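Local coordinates for protein transport protein SEC16 (Saccharomyces cerevisiae, PDB 3MZK) that helps initiate assembly of the COPII coat that forms transport vesicles at the endoplasmic reticulum and selects their cargo, and also takes part in autophagy, at residues B[159-163]-B[164-168]; B[220-223]-B[224-228]; B[271-275]-B[276-280]. All blocks are in the same frame, centred on the assembly; numbering follows the deposited sequence.

Contact 1. Residues B[159-163]-B[164-168]; sequences AFLQT and GNHDE
Phe160, near the end of helix 151-162, turns one ring face to Glu168, which lies in the first turn of helix 166-175. CB of Glu168 sits 3.7 Å from the centroid of the Phe160 ring, 18° off its normal and shifted toward the rim, a CH-pi contact. Beside this pair runs the amide of Asn165: its ND2 is 3.9 Å from Phe160 CD1, and the amide plane stands 76° to the ring, so the two groups travel together without stacking.

This is the close-packed part, and the turn behind it is locked by a Schellman motif. Gly164, at positive phi, gives its N to Leu161 O (3.0 Å), while Asn165 N reaches back to Phe160 O (2.8 Å). Phe160 O also takes Thr163 N, which comes from the opposite face of the carbonyl plane. Asn165 then opens the next helix as N-cap. Its side chain swings beside its own carbonyl carbon (chi1 -159°), which puts OD1 3.0 Å from Glu168 N, the donor above the amide plane.

The outward side is looser. The Glu168 chain bends at chi2, and its carboxylate leaves the ring for a salt bridge with Arg171. Leu161 and the His166 ring make a light contact, CD2 to CD2 at 4.2 Å, closed over by the second subunit: its Asn262 bonds to Leu161 O and weakly to His166, and its Leu133 packs on Phe160.

The chemistry implies a turn fixed mainly by backbone and capping bonds: one helix ends, the next begins within three residues, and the ring fills the angle between them at the subunit interface.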
ATOM      1  N   ALA B 159      13.759  19.077 -21.961  1.00 59.75           N
ATOM      2  CA  ALA B 159      12.683  19.396 -22.898  1.00 63.63           C
ATOM      3  C   ALA B 159      11.824  18.170 -23.204  1.00 56.56           C
ATOM      4  O   ALA B 159      10.606  18.263 -23.286  1.00 58.86           O
ATOM      5  CB  ALA B 159      13.248  19.992 -24.179  1.00 60.40           C
ATOM      6  N   PHE B 160      12.469  17.021 -23.369  1.00 60.50           N
ATOM      7  CA  PHE B 160      11.753  15.774 -23.598  1.00 59.91           C
ATOM      8  C   PHE B 160      10.798  15.484 -22.448  1.00 63.54           C
ATOM      9  O   PHE B 160       9.651  15.102 -22.666  1.00 69.51           O
ATOM     10  CB  PHE B 160      12.733  14.615 -23.772  1.00 64.74           C
ATOM     11  CG  PHE B 160      13.134  14.367 -25.195  1.00 73.49           C
ATOM     12  CD1 PHE B 160      12.209  14.473 -26.221  1.00 78.26           C
ATOM     13  CD2 PHE B 160      14.435  14.026 -25.511  1.00 80.96           C
ATOM     14  CE1 PHE B 160      12.577  14.242 -27.530  1.00 74.26           C
ATOM     15  CE2 PHE B 160      14.807  13.795 -26.821  1.00 87.87           C
ATOM     16  CZ  PHE B 160      13.877  13.905 -27.832  1.00 78.38           C
ATOM     17  N   LEU B 161      11.280  15.667 -21.225  1.00 65.91           N
ATOM     18  CA  LEU B 161      10.474  15.412 -20.039  1.00 62.22           C
ATOM     19  C   LEU B 161       9.366  16.446 -19.876  1.00 65.87           C
ATOM     20  O   LEU B 161       8.259  16.119 -19.443  1.00 68.76           O
ATOM     21  CB  LEU B 161      11.357  15.379 -18.791  1.00 59.39           C
ATOM     22  CG  LEU B 161      12.332  14.204 -18.724  1.00 51.86           C
ATOM     23  CD1 LEU B 161      13.205  14.308 -17.492  1.00 54.74           C
ATOM     24  CD2 LEU B 161      11.579  12.886 -18.744  1.00 55.38           C
ATOM     25  N   GLN B 162       9.670  17.691 -20.228  1.00 54.48           N
ATOM     26  CA  GLN B 162       8.679  18.761 -20.180  1.00 60.62           C
ATOM     27  C   GLN B 162       7.540  18.518 -21.158  1.00 60.53           C
ATOM     28  O   GLN B 162       6.477  19.124 -21.036  1.00 72.69           O
ATOM     29  CB  GLN B 162       9.323  20.114 -20.472  1.00 56.60           C
ATOM     30  CG  GLN B 162      10.235  20.618 -19.374  1.00 61.83           C
ATOM     31  CD  GLN B 162      10.640  22.059 -19.584  1.00 69.58           C
ATOM     32  OE1 GLN B 162      11.771  22.347 -19.973  1.00 64.30           O
ATOM     33  NE2 GLN B 162       9.711  22.977 -19.336  1.00 76.13           N
ATOM     34  N   THR B 163       7.767  17.634 -22.126  1.00 59.72           N
ATOM     35  CA  THR B 163       6.750  17.303 -23.117  1.00 59.98           C
ATOM     36  C   THR B 163       6.141  15.926 -22.859  1.00 63.03           C
ATOM     37  O   THR B 163       5.269  15.473 -23.604  1.00 71.51           O
ATOM     38  CB  THR B 163       7.313  17.369 -24.551  1.00 64.74           C
ATOM     39  OG1 THR B 163       8.505  16.582 -24.639  1.00 80.46           O
ATOM     40  CG2 THR B 163       7.640  18.801 -24.923  1.00 54.04           C
ATOM     41  N   GLY B 164       6.605  15.267 -21.799  1.00 66.84           N
ATOM     42  CA  GLY B 164       6.063  13.985 -21.386  1.00 67.37           C
ATOM     43  C   GLY B 164       6.624  12.797 -22.143  1.00 74.95           C
ATOM     44  O   GLY B 164       6.059  11.706 -22.104  1.00 89.44           O
ATOM     45  N   ASN B 165       7.745  13.006 -22.824  1.00 72.22           N
ATOM     46  CA  ASN B 165       8.327  11.979 -23.679  1.00 78.53           C
ATOM     47  C   ASN B 165       9.392  11.138 -22.972  1.00 77.79           C
ATOM     48  O   ASN B 165      10.591  11.366 -23.133  1.00 83.50           O
ATOM     49  CB  ASN B 165       8.910  12.620 -24.939  1.00 84.33           C
ATOM     50  CG  ASN B 165       9.066  11.632 -26.077  1.00 86.01           C
ATOM     51  OD1 ASN B 165       9.070  10.418 -25.867  1.00 76.74           O
ATOM     52  ND2 ASN B 165       9.204  12.150 -27.291  1.00 87.84           N
ATOM     53  N   HIS B 166       8.945  10.160 -22.193  1.00 74.51           N
ATOM     54  CA  HIS B 166       9.851   9.276 -21.469  1.00 64.81           C
ATOM     55  C   HIS B 166      10.716   8.463 -22.416  1.00 68.72           C
ATOM     56  O   HIS B 166      11.930   8.360 -22.235  1.00 66.65           O
ATOM     57  CB  HIS B 166       9.057   8.324 -20.579  1.00 59.57           C
ATOM     58  CG  HIS B 166       8.325   8.999 -19.467  1.00 75.75           C
ATOM     59  ND1 HIS B 166       7.436   8.343 -18.649  1.00 78.71           N
ATOM     60  CD2 HIS B 166       8.354  10.286 -19.027  1.00 79.66           C
ATOM     61  CE1 HIS B 166       6.943   9.185 -17.758  1.00 77.62           C
ATOM     62  NE2 HIS B 166       7.490  10.374 -17.973  1.00 74.84           N
ATOM     63  N   ASP B 167      10.079   7.879 -23.423  1.00 74.85           N
ATOM     64  CA  ASP B 167      10.764   6.973 -24.337  1.00 78.94           C
ATOM     65  C   ASP B 167      11.892   7.667 -25.088  1.00 71.65           C
ATOM     66  O   ASP B 167      12.983   7.115 -25.234  1.00 72.97           O
ATOM     67  CB  ASP B 167       9.774   6.349 -25.319  1.00 82.59           C
ATOM     68  CG  ASP B 167       8.699   5.538 -24.624  1.00101.49           C
ATOM     69  OD1 ASP B 167       8.425   4.405 -25.072  1.00114.03           O
ATOM     70  OD2 ASP B 167       8.120   6.034 -23.633  1.00103.30           O
ATOM     71  N   GLU B 168      11.630   8.878 -25.561  1.00 55.59           N
ATOM     72  CA  GLU B 168      12.636   9.602 -26.318  1.00 60.66           C
ATOM     73  C   GLU B 168      13.762  10.070 -25.402  1.00 69.97           C
ATOM     74  O   GLU B 168      14.924  10.123 -25.805  1.00 80.39           O
ATOM     75  CB  GLU B 168      12.013  10.781 -27.057  1.00 66.44           C
ATOM     76  CG  GLU B 168      12.607  11.008 -28.428  1.00 95.16           C
ATOM     77  CD  GLU B 168      12.483   9.789 -29.319  1.00110.63           C
ATOM     78  OE1 GLU B 168      11.342   9.351 -29.580  1.00119.25           O
ATOM     79  OE2 GLU B 168      13.530   9.268 -29.757  1.00113.47           O
TER

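Contact 2. Residues B[220-223]-B[224-228]; sequences LLLI and FQVFV
The ring of Phe224 lies alongside Leu220, one helical turn earlier, both side chains pointing the same way: CE2 of Phe224 is 4.1 Å from Leu220 CB and equally far from CD2 of that leucine. Leu220 O comes to this ring obliquely. Phe227 is met differently, since Ile223 O stands at its edge, near the ring plane, and CG2 of Ile223 touches Phe227 CE2 at 4.2 Å. From within 220-228, no partner sits squarely over a face of either ring. The third flat group, the amide of Gln225, folds back because its chain bends at chi2 (-53°), which lays it by Leu221 CD1, and its OE1 makes a weak hydrogen bond to Asn230.

Beneath these side chains is the last part of an alpha helix. Phe224 N bonds to Leu220 O (3.1 Å), Gln225 N to Leu221 O and Val226 N to Leu222 O (2.9 Å). Phe227 is the first residue to leave helical angles. Leu222 CG and Val226 CG2 pair at 4.2 Å, an apolar i to i+4 contact.

Helix 214-226, part of the helical Sec23-binding domain of Sec16, is surrounded by several helices. Leu221 and Gln225 look onto helix 191-203, Leu222 and Gln225 onto helix 231-240, Ile223 and Val226 onto helix 252-261, and Leu222 with Val226 meets Phe280 of helix 275-290. Phe224 and Phe227 are packed by Leu184 and Leu188 of the second subunit.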
ATOM      1  N   LEU B 220      25.709  -8.850  -9.369  1.00 64.85           N
ATOM      2  CA  LEU B 220      25.197  -7.495  -9.175  1.00 73.97           C
ATOM      3  C   LEU B 220      23.817  -7.327  -9.800  1.00 78.51           C
ATOM      4  O   LEU B 220      22.909  -6.756  -9.187  1.00 79.53           O
ATOM      5  CB  LEU B 220      26.157  -6.459  -9.767  1.00 76.86           C
ATOM      6  CG  LEU B 220      27.440  -6.168  -8.992  1.00 77.49           C
ATOM      7  CD1 LEU B 220      28.291  -5.163  -9.747  1.00 69.77           C
ATOM      8  CD2 LEU B 220      27.113  -5.661  -7.596  1.00 77.89           C
ATOM      9  N   LEU B 221      23.670  -7.822 -11.024  1.00 65.63           N
ATOM     10  CA  LEU B 221      22.411  -7.724 -11.742  1.00 55.64           C
ATOM     11  C   LEU B 221      21.279  -8.316 -10.921  1.00 64.25           C
ATOM     12  O   LEU B 221      20.227  -7.698 -10.770  1.00 71.07           O
ATOM     13  CB  LEU B 221      22.506  -8.436 -13.088  1.00 58.08           C
ATOM     14  CG  LEU B 221      21.215  -8.492 -13.903  1.00 62.49           C
ATOM     15  CD1 LEU B 221      20.630  -7.104 -14.092  1.00 67.86           C
ATOM     16  CD2 LEU B 221      21.478  -9.149 -15.242  1.00 65.44           C
ATOM     17  N   LEU B 222      21.503  -9.506 -10.376  1.00 54.82           N
ATOM     18  CA  LEU B 222      20.466 -10.194  -9.620  1.00 60.82           C
ATOM     19  C   LEU B 222      20.064  -9.448  -8.352  1.00 66.73           C
ATOM     20  O   LEU B 222      18.876  -9.283  -8.075  1.00 75.98           O
ATOM     21  CB  LEU B 222      20.899 -11.617  -9.271  1.00 63.85           C
ATOM     22  CG  LEU B 222      19.832 -12.375  -8.482  1.00 63.79           C
ATOM     23  CD1 LEU B 222      19.416 -13.626  -9.219  1.00 69.23           C
ATOM     24  CD2 LEU B 222      20.322 -12.701  -7.081  1.00 65.67           C
ATOM     25  N   ILE B 223      21.056  -9.011  -7.579  1.00 58.73           N
ATOM     26  CA  ILE B 223      20.803  -8.256  -6.353  1.00 59.75           C
ATOM     27  C   ILE B 223      19.937  -7.025  -6.599  1.00 56.41           C
ATOM     28  O   ILE B 223      19.007  -6.750  -5.842  1.00 57.05           O
ATOM     29  CB  ILE B 223      22.112  -7.801  -5.692  1.00 55.38           C
ATOM     30  CG1 ILE B 223      22.946  -9.015  -5.287  1.00 55.98           C
ATOM     31  CG2 ILE B 223      21.817  -6.957  -4.474  1.00 47.01           C
ATOM     32  CD1 ILE B 223      24.245  -8.662  -4.618  1.00 38.86           C
ATOM     33  N   PHE B 224      20.249  -6.288  -7.660  1.00 60.51           N
ATOM     34  CA  PHE B 224      19.502  -5.078  -7.990  1.00 62.35           C
ATOM     35  C   PHE B 224      18.120  -5.393  -8.553  1.00 63.57           C
ATOM     36  O   PHE B 224      17.185  -4.613  -8.384  1.00 74.20           O
ATOM     37  CB  PHE B 224      20.296  -4.197  -8.961  1.00 58.62           C
ATOM     38  CG  PHE B 224      21.568  -3.659  -8.380  1.00 57.47           C
ATOM     39  CD1 PHE B 224      21.589  -3.128  -7.098  1.00 61.95           C
ATOM     40  CD2 PHE B 224      22.751  -3.701  -9.101  1.00 64.79           C
ATOM     41  CE1 PHE B 224      22.763  -2.641  -6.551  1.00 58.31           C
ATOM     42  CE2 PHE B 224      23.931  -3.214  -8.558  1.00 62.00           C
ATOM     43  CZ  PHE B 224      23.935  -2.685  -7.282  1.00 56.83           C
ATOM     44  N   GLN B 225      17.989  -6.535  -9.218  1.00 59.13           N
ATOM     45  CA  GLN B 225      16.696  -6.951  -9.752  1.00 62.79           C
ATOM     46  C   GLN B 225      15.738  -7.313  -8.630  1.00 65.91           C
ATOM     47  O   GLN B 225      14.566  -6.948  -8.662  1.00 70.97           O
ATOM     48  CB  GLN B 225      16.848  -8.143 -10.696  1.00 68.67           C
ATOM     49  CG  GLN B 225      17.533  -7.819 -12.002  1.00 81.31           C
ATOM     50  CD  GLN B 225      16.881  -6.659 -12.717  1.00 91.80           C
ATOM     51  OE1 GLN B 225      15.677  -6.438 -12.594  1.00 92.25           O
ATOM     52  NE2 GLN B 225      17.676  -5.902 -13.460  1.00105.85           N
ATOM     53  N   VAL B 226      16.248  -8.032  -7.637  1.00 58.54           N
ATOM     54  CA  VAL B 226      15.419  -8.528  -6.546  1.00 59.75           C
ATOM     55  C   VAL B 226      14.741  -7.391  -5.791  1.00 68.57           C
ATOM     56  O   VAL B 226      13.539  -7.442  -5.526  1.00 78.26           O
ATOM     57  CB  VAL B 226      16.239  -9.392  -5.558  1.00 60.62           C
ATOM     58  CG1 VAL B 226      15.431  -9.690  -4.300  1.00 49.98           C
ATOM     59  CG2 VAL B 226      16.708 -10.678  -6.232  1.00 42.81           C
ATOM     60  N   PHE B 227      15.507  -6.360  -5.454  1.00 57.97           N
ATOM     61  CA  PHE B 227      14.975  -5.269  -4.650  1.00 51.29           C
ATOM     62  C   PHE B 227      14.249  -4.228  -5.495  1.00 63.41           C
ATOM     63  O   PHE B 227      14.090  -3.081  -5.093  1.00 74.37           O
ATOM     64  CB  PHE B 227      16.084  -4.637  -3.817  1.00 48.97           C
ATOM     65  CG  PHE B 227      16.650  -5.554  -2.775  1.00 44.18           C
ATOM     66  CD1 PHE B 227      16.021  -5.700  -1.548  1.00 43.37           C
ATOM     67  CD2 PHE B 227      17.806  -6.271  -3.021  1.00 45.79           C
ATOM     68  CE1 PHE B 227      16.539  -6.542  -0.584  1.00 50.31           C
ATOM     69  CE2 PHE B 227      18.332  -7.118  -2.059  1.00 50.69           C
ATOM     70  CZ  PHE B 227      17.694  -7.254  -0.840  1.00 50.56           C
ATOM     71  N   VAL B 228      13.804  -4.644  -6.672  1.00 68.24           N
ATOM     72  CA  VAL B 228      13.028  -3.781  -7.549  1.00 70.54           C
ATOM     73  C   VAL B 228      11.726  -4.477  -7.938  1.00 80.86           C
ATOM     74  O   VAL B 228      10.764  -3.836  -8.362  1.00 84.64           O
ATOM     75  CB  VAL B 228      13.840  -3.391  -8.800  1.00 70.41           C
ATOM     76  CG1 VAL B 228      12.927  -3.048  -9.959  1.00 75.20           C
ATOM     77  CG2 VAL B 228      14.766  -2.228  -8.476  1.00 68.97           C
TER

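Contact 3. Residues B[271-275]-B[276-280]; sequences LLIPP and VVLEF
Pro275 and Leu278 meet in the N-terminal first turn of helix 275-290, with Pro274 at the N-cap and Pro275 as the first helical residue (N1). A proline suits that place, because backbone N atoms in the first turn have no earlier helical carbonyl to bond, and its missing N-H costs nothing. Pro275 gives up most surface here, and it works chiefly through its carbonyl. Pro275 O receives Glu279 N at 2.9 Å, nearly straight (164° at the hydrogen), and CB of Leu278 lies against the same oxygen.

Leu278 is engaged through both backbone and side chain. Its N bonds to Pro274 O (3.1 Å), and its side chain leans away from its own N (chi1 -172°), back toward the incoming loop. There its CD1 comes within 4.5 Å of Ile273 CD1, a light apolar touch.

Ile273, the third main contributor, points at the helix from the loop. The Ile273 and Val277 side chains cross at about a right angle, Ile273 CG2 lying 4.1 Å from Val277 CG1. The ring of Pro274 instead runs beside Val277, the two pointing the same way, so loop and helix share a small greasy patch. Val277 continues inward onto Val259 and Phe227, joining this turn to helix 252-261 and the end of helix 214-226, and Pro274 reaches Ile263.

Pro274 has no side-chain acceptor to cap with; its O starts the helix's backbone bonding, taking Leu278 N and Val277 N, the latter from above the carbonyl plane at 2.7 Å.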
ATOM      1  N   LEU B 271      10.840 -11.071  11.568  1.00125.85           N
ATOM      2  CA  LEU B 271      10.473 -12.264  10.824  1.00105.35           C
ATOM      3  C   LEU B 271       9.553 -11.928   9.659  1.00 98.95           C
ATOM      4  O   LEU B 271       8.843 -12.797   9.152  1.00109.05           O
ATOM      5  CB  LEU B 271       9.791 -13.271  11.751  1.00103.24           C
ATOM      6  CG  LEU B 271      10.591 -13.695  12.982  1.00 97.59           C
ATOM      7  CD1 LEU B 271       9.728 -14.519  13.926  1.00 91.62           C
ATOM      8  CD2 LEU B 271      11.838 -14.461  12.568  1.00100.07           C
ATOM      9  N   LEU B 272       9.560 -10.667   9.240  1.00 82.79           N
ATOM     10  CA  LEU B 272       8.745 -10.252   8.105  1.00 75.25           C
ATOM     11  C   LEU B 272       9.584 -10.167   6.838  1.00 74.87           C
ATOM     12  O   LEU B 272      10.361  -9.232   6.653  1.00 88.34           O
ATOM     13  CB  LEU B 272       8.055  -8.912   8.376  1.00 75.76           C
ATOM     14  CG  LEU B 272       7.161  -8.376   7.251  1.00 69.46           C
ATOM     15  CD1 LEU B 272       5.941  -9.260   7.048  1.00 66.17           C
ATOM     16  CD2 LEU B 272       6.736  -6.952   7.544  1.00 73.04           C
ATOM     17  N   ILE B 273       9.425 -11.160   5.973  1.00 66.84           N
ATOM     18  CA  ILE B 273      10.119 -11.184   4.699  1.00 67.62           C
ATOM     19  C   ILE B 273       9.472 -10.157   3.781  1.00 66.19           C
ATOM     20  O   ILE B 273       8.251 -10.127   3.642  1.00 82.18           O
ATOM     21  CB  ILE B 273      10.029 -12.584   4.056  1.00 81.95           C
ATOM     22  CG1 ILE B 273       9.932 -13.655   5.146  1.00103.35           C
ATOM     23  CG2 ILE B 273      11.223 -12.838   3.137  1.00 70.81           C
ATOM     24  CD1 ILE B 273       9.661 -15.054   4.632  1.00106.87           C
ATOM     25  N   PRO B 274      10.284  -9.288   3.166  1.00 64.62           N
ATOM     26  CA  PRO B 274       9.716  -8.309   2.234  1.00 57.60           C
ATOM     27  C   PRO B 274       9.264  -9.027   0.979  1.00 61.68           C
ATOM     28  O   PRO B 274      10.015  -9.839   0.452  1.00 64.45           O
ATOM     29  CB  PRO B 274      10.902  -7.390   1.914  1.00 44.60           C
ATOM     30  CG  PRO B 274      11.947  -7.698   2.960  1.00 54.58           C
ATOM     31  CD  PRO B 274      11.737  -9.128   3.329  1.00 70.66           C
ATOM     32  N   PRO B 275       8.051  -8.728   0.500  1.00 69.09           N
ATOM     33  CA  PRO B 275       7.455  -9.417  -0.649  1.00 60.59           C
ATOM     34  C   PRO B 275       8.427  -9.673  -1.805  1.00 64.96           C
ATOM     35  O   PRO B 275       8.428 -10.772  -2.355  1.00 71.58           O
ATOM     36  CB  PRO B 275       6.343  -8.463  -1.077  1.00 61.90           C
ATOM     37  CG  PRO B 275       5.923  -7.811   0.200  1.00 60.06           C
ATOM     38  CD  PRO B 275       7.177  -7.659   1.017  1.00 64.65           C
ATOM     39  N   VAL B 276       9.239  -8.686  -2.165  1.00 66.75           N
ATOM     40  CA  VAL B 276      10.172  -8.837  -3.284  1.00 67.61           C
ATOM     41  C   VAL B 276      11.204  -9.930  -3.026  1.00 71.01           C
ATOM     42  O   VAL B 276      11.676 -10.587  -3.952  1.00 65.93           O
ATOM     43  CB  VAL B 276      10.920  -7.525  -3.590  1.00 56.49           C
ATOM     44  CG1 VAL B 276       9.961  -6.485  -4.123  1.00 50.03           C
ATOM     45  CG2 VAL B 276      11.630  -7.031  -2.346  1.00 52.95           C
ATOM     46  N   VAL B 277      11.564 -10.104  -1.760  1.00 70.23           N
ATOM     47  CA  VAL B 277      12.502 -11.144  -1.374  1.00 55.64           C
ATOM     48  C   VAL B 277      11.784 -12.492  -1.376  1.00 61.92           C
ATOM     49  O   VAL B 277      12.369 -13.529  -1.697  1.00 72.76           O
ATOM     50  CB  VAL B 277      13.125 -10.856   0.009  1.00 51.20           C
ATOM     51  CG1 VAL B 277      14.108 -11.952   0.402  1.00 52.72           C
ATOM     52  CG2 VAL B 277      13.830  -9.518  -0.007  1.00 60.30           C
ATOM     53  N   LEU B 278      10.505 -12.467  -1.031  1.00 54.79           N
ATOM     54  CA  LEU B 278       9.705 -13.677  -1.070  1.00 62.74           C
ATOM     55  C   LEU B 278       9.580 -14.204  -2.500  1.00 66.68           C
ATOM     56  O   LEU B 278       9.766 -15.395  -2.727  1.00 72.85           O
ATOM     57  CB  LEU B 278       8.328 -13.454  -0.440  1.00 70.78           C
ATOM     58  CG  LEU B 278       7.511 -14.737  -0.275  1.00 68.40           C
ATOM     59  CD1 LEU B 278       8.351 -15.814   0.403  1.00 60.18           C
ATOM     60  CD2 LEU B 278       6.227 -14.485   0.499  1.00 65.29           C
ATOM     61  N   GLU B 279       9.274 -13.330  -3.461  1.00 61.19           N
ATOM     62  CA  GLU B 279       9.220 -13.749  -4.861  1.00 49.90           C
ATOM     63  C   GLU B 279      10.528 -14.415  -5.266  1.00 61.53           C
ATOM     64  O   GLU B 279      10.533 -15.486  -5.870  1.00 67.97           O
ATOM     65  CB  GLU B 279       8.963 -12.575  -5.799  1.00 52.61           C
ATOM     66  CG  GLU B 279       7.702 -11.776  -5.532  1.00 94.68           C
ATOM     67  CD  GLU B 279       7.578 -10.581  -6.467  1.00117.61           C
ATOM     68  OE1 GLU B 279       7.890 -10.739  -7.668  1.00123.98           O
ATOM     69  OE2 GLU B 279       7.189  -9.485  -6.004  1.00120.69           O
ATOM     70  N   PHE B 280      11.639 -13.767  -4.933  1.00 60.00           N
ATOM     71  CA  PHE B 280      12.956 -14.280  -5.289  1.00 57.85           C
ATOM     72  C   PHE B 280      13.210 -15.685  -4.751  1.00 60.50           C
ATOM     73  O   PHE B 280      13.783 -16.528  -5.438  1.00 59.84           O
ATOM     74  CB  PHE B 280      14.056 -13.340  -4.797  1.00 52.04           C
ATOM     75  CG  PHE B 280      15.400 -13.985  -4.730  1.00 57.90           C
ATOM     76  CD1 PHE B 280      16.127 -14.221  -5.880  1.00 63.47           C
ATOM     77  CD2 PHE B 280      15.931 -14.380  -3.519  1.00 65.42           C
ATOM     78  CE1 PHE B 280      17.364 -14.829  -5.820  1.00 57.29           C
ATOM     79  CE2 PHE B 280      17.164 -14.990  -3.456  1.00 53.15           C
ATOM     80  CZ  PHE B 280      17.879 -15.213  -4.608  1.00 42.80           C
TER

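All three contacts are local, built between neighbours in one chain of helices. Contact 2 is the core one, mostly buried; contact 3 lies at the surface, and contact 1 is partly buried. Contacts 2 and 3 pack directly on each other, their centres about 13 Å apart, with Val226 O against CB of Val276, so one helix end meets another helix start. Contact 1 is further off, its centre about 27 Å from that of contact 2, yet both lean on the second subunit, which does not touch contact 3. Polar side chains cap and bridge in contact 1, apolar ones dominate contact 2, and in contact 3 the prolines have no polar side chain, and backbone carbonyls carry the hydrogen bonds.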